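PDB 2FML: MutT/nudix family protein from Enterococcus faecalis, which is of unknown function but joins a nudix domain to an NrtR-type winged helix and so may sense a nucleotide ligand and regulate transcription. Local coordinates for residues E10-Y13 and Y14-A18. Sequence-based numbering, arbitrary orientation.
Sequences EKNY and YERQA
Y13 carries its ring trans to the backbone N (chi1 169°), whereas Y14 swings its own back beside the N (chi1 -76°), and the two neighbours meet as a T-shaped pair. The edge of Y13 points at the face of Y14, with CD1 of Y13 3.8 Å above the Y14 ring plane, over its centre, and the planes at 87°. Further round, Y13 CD2 lies 3.5 Å from Q17 CB, and the methyl of A18 comes up to Y13 CE1. K11 and E15 sit one turn apart, and the bent end of the lysine brings NZ to the syn lone pair of E15 OE2, a 3.0 Å salt bridge. These contacts run along the C-terminal part of helix 7-16, in an N-terminal helical hairpin well away from the nudix core, and into the residues that follow it. Here the helical bonding forks: Y13 O takes an i to i+4 bond from Q17 N, above the carbonyl plane, and also A18 N, 2.9 Å away in an i+5 bond nearly in line with the C=O. Helix 20-27, the other arm, packs against this one, W26 stacking on Y14 and hydrogen-bonding E10 OE2; E15 O accepts a bond from R69 of the second subunit.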
ATOM      1  N   GLU A  10      16.481  14.501 -33.039  1.00 52.45           N
ATOM      2  CA  GLU A  10      17.362  13.601 -32.347  1.00 51.45           C
ATOM      3  C   GLU A  10      16.643  12.722 -31.281  1.00 51.29           C
ATOM      4  O   GLU A  10      16.849  11.496 -31.192  1.00 50.30           O
ATOM      5  CB  GLU A  10      18.461  14.420 -31.675  1.00 50.52           C
ATOM      6  CG  GLU A  10      19.455  13.596 -30.931  1.00 49.57           C
ATOM      7  CD  GLU A  10      20.600  14.436 -30.438  1.00 52.29           C
ATOM      8  OE1 GLU A  10      21.052  15.352 -31.170  1.00 55.71           O
ATOM      9  OE2 GLU A  10      21.053  14.183 -29.329  1.00 52.02           O
ATOM     10  N   LYS A  11      15.855  13.376 -30.443  1.00 51.49           N
ATOM     11  CA  LYS A  11      15.208  12.716 -29.307  1.00 52.14           C
ATOM     12  C   LYS A  11      14.119  11.735 -29.778  1.00 51.81           C
ATOM     13  O   LYS A  11      13.967  10.642 -29.227  1.00 53.47           O
ATOM     14  CB  LYS A  11      14.661  13.793 -28.375  1.00 52.43           C
ATOM     15  CG  LYS A  11      13.699  13.382 -27.312  1.00 54.61           C
ATOM     16  CD  LYS A  11      13.289  14.598 -26.504  1.00 59.81           C
ATOM     17  CE  LYS A  11      11.878  14.470 -25.916  1.00 66.66           C
ATOM     18  NZ  LYS A  11      11.812  13.837 -24.548  1.00 68.46           N
ATOM     19  N   ASN A  12      13.349  12.052 -30.794  1.00 51.61           N
ATOM     20  CA  ASN A  12      12.402  11.003 -31.171  1.00 51.97           C
ATOM     21  C   ASN A  12      12.976   9.890 -32.051  1.00 49.66           C
ATOM     22  O   ASN A  12      12.453   8.798 -32.014  1.00 49.19           O
ATOM     23  CB  ASN A  12      11.031  11.508 -31.647  1.00 53.57           C
ATOM     24  CG  ASN A  12      11.173  12.415 -32.756  1.00 56.45           C
ATOM     25  OD1 ASN A  12      12.154  13.142 -32.773  1.00 59.43           O
ATOM     26  ND2 ASN A  12      10.270  12.359 -33.745  1.00 56.22           N
ATOM     27  N   TYR A  13      14.068  10.139 -32.769  1.00 46.87           N
ATOM     28  CA  TYR A  13      14.806   9.064 -33.390  1.00 44.35           C
ATOM     29  C   TYR A  13      15.204   8.017 -32.297  1.00 43.94           C
ATOM     30  O   TYR A  13      15.049   6.832 -32.482  1.00 42.08           O
ATOM     31  CB  TYR A  13      16.050   9.586 -34.162  1.00 44.80           C
ATOM     32  CG  TYR A  13      16.885   8.396 -34.520  1.00 43.63           C
ATOM     33  CD1 TYR A  13      17.896   7.963 -33.664  1.00 41.14           C
ATOM     34  CD2 TYR A  13      16.597   7.632 -35.660  1.00 41.39           C
ATOM     35  CE1 TYR A  13      18.592   6.805 -33.938  1.00 42.99           C
ATOM     36  CE2 TYR A  13      17.321   6.475 -35.949  1.00 38.90           C
ATOM     37  CZ  TYR A  13      18.288   6.075 -35.064  1.00 40.83           C
ATOM     38  OH  TYR A  13      18.981   4.934 -35.292  1.00 44.24           O
ATOM     39  N   TYR A  14      15.737   8.477 -31.166  1.00 44.42           N
ATOM     40  CA  TYR A  14      16.160   7.582 -30.073  1.00 45.67           C
ATOM     41  C   TYR A  14      14.980   6.914 -29.316  1.00 47.10           C
ATOM     42  O   TYR A  14      15.067   5.716 -29.010  1.00 48.28           O
ATOM     43  CB  TYR A  14      17.152   8.281 -29.127  1.00 44.43           C
ATOM     44  CG  TYR A  14      18.578   8.375 -29.763  1.00 46.82           C
ATOM     45  CD1 TYR A  14      19.073   9.579 -30.348  1.00 41.45           C
ATOM     46  CD2 TYR A  14      19.381   7.238 -29.836  1.00 46.23           C
ATOM     47  CE1 TYR A  14      20.362   9.641 -30.953  1.00 44.86           C
ATOM     48  CE2 TYR A  14      20.668   7.289 -30.435  1.00 50.01           C
ATOM     49  CZ  TYR A  14      21.160   8.472 -30.977  1.00 46.53           C
ATOM     50  OH  TYR A  14      22.421   8.377 -31.584  1.00 48.61           O
ATOM     51  N   GLU A  15      13.918   7.677 -29.014  1.00 47.06           N
ATOM     52  CA  GLU A  15      12.652   7.134 -28.425  1.00 48.90           C
ATOM     53  C   GLU A  15      11.904   6.132 -29.316  1.00 48.62           C
ATOM     54  O   GLU A  15      11.474   5.086 -28.877  1.00 48.74           O
ATOM     55  CB  GLU A  15      11.742   8.278 -27.973  1.00 46.03           C
ATOM     56  CG  GLU A  15      12.517   9.198 -27.027  1.00 52.60           C
ATOM     57  CD  GLU A  15      11.732  10.410 -26.556  1.00 55.25           C
ATOM     58  OE1 GLU A  15      10.691  10.735 -27.163  1.00 57.19           O
ATOM     59  OE2 GLU A  15      12.185  11.075 -25.591  1.00 58.00           O
ATOM     60  N   ARG A  16      11.823   6.452 -30.596  1.00 50.57           N
ATOM     61  CA  ARG A  16      10.901   5.819 -31.533  1.00 50.34           C
ATOM     62  C   ARG A  16      11.486   4.953 -32.649  1.00 50.86           C
ATOM     63  O   ARG A  16      10.758   4.139 -33.219  1.00 50.33           O
ATOM     64  CB  ARG A  16      10.048   6.920 -32.146  1.00 50.86           C
ATOM     65  CG  ARG A  16       9.308   7.645 -31.063  1.00 54.23           C
ATOM     66  CD  ARG A  16       8.456   8.715 -31.592  1.00 60.88           C
ATOM     67  NE  ARG A  16       7.501   9.141 -30.561  1.00 67.51           N
ATOM     68  CZ  ARG A  16       6.856  10.311 -30.553  1.00 71.16           C
ATOM     69  NH1 ARG A  16       5.985  10.565 -29.584  1.00 71.84           N
ATOM     70  NH2 ARG A  16       7.086  11.235 -31.501  1.00 72.13           N
ATOM     71  N   GLN A  17      12.763   5.140 -33.006  1.00 51.70           N
ATOM     72  CA  GLN A  17      13.395   4.337 -34.085  1.00 52.25           C
ATOM     73  C   GLN A  17      14.484   3.389 -33.559  1.00 52.23           C
ATOM     74  O   GLN A  17      14.587   2.222 -34.005  1.00 52.51           O
ATOM     75  CB  GLN A  17      14.076   5.230 -35.148  1.00 53.05           C
ATOM     76  CG  GLN A  17      13.237   5.652 -36.366  1.00 56.58           C
ATOM     77  CD  GLN A  17      12.147   6.660 -35.999  1.00 61.75           C
ATOM     78  OE1 GLN A  17      10.931   6.409 -36.205  1.00 65.68           O
ATOM     79  NE2 GLN A  17      12.562   7.810 -35.456  1.00 60.02           N
ATOM     80  N   ALA A  18      15.315   3.920 -32.654  1.00 50.62           N
ATOM     81  CA  ALA A  18      16.487   3.225 -32.123  1.00 49.99           C
ATOM     82  C   ALA A  18      16.046   1.986 -31.372  1.00 49.90           C
ATOM     83  O   ALA A  18      14.895   1.903 -30.965  1.00 49.63           O
ATOM     84  CB  ALA A  18      17.302   4.167 -31.173  1.00 47.88           C
TER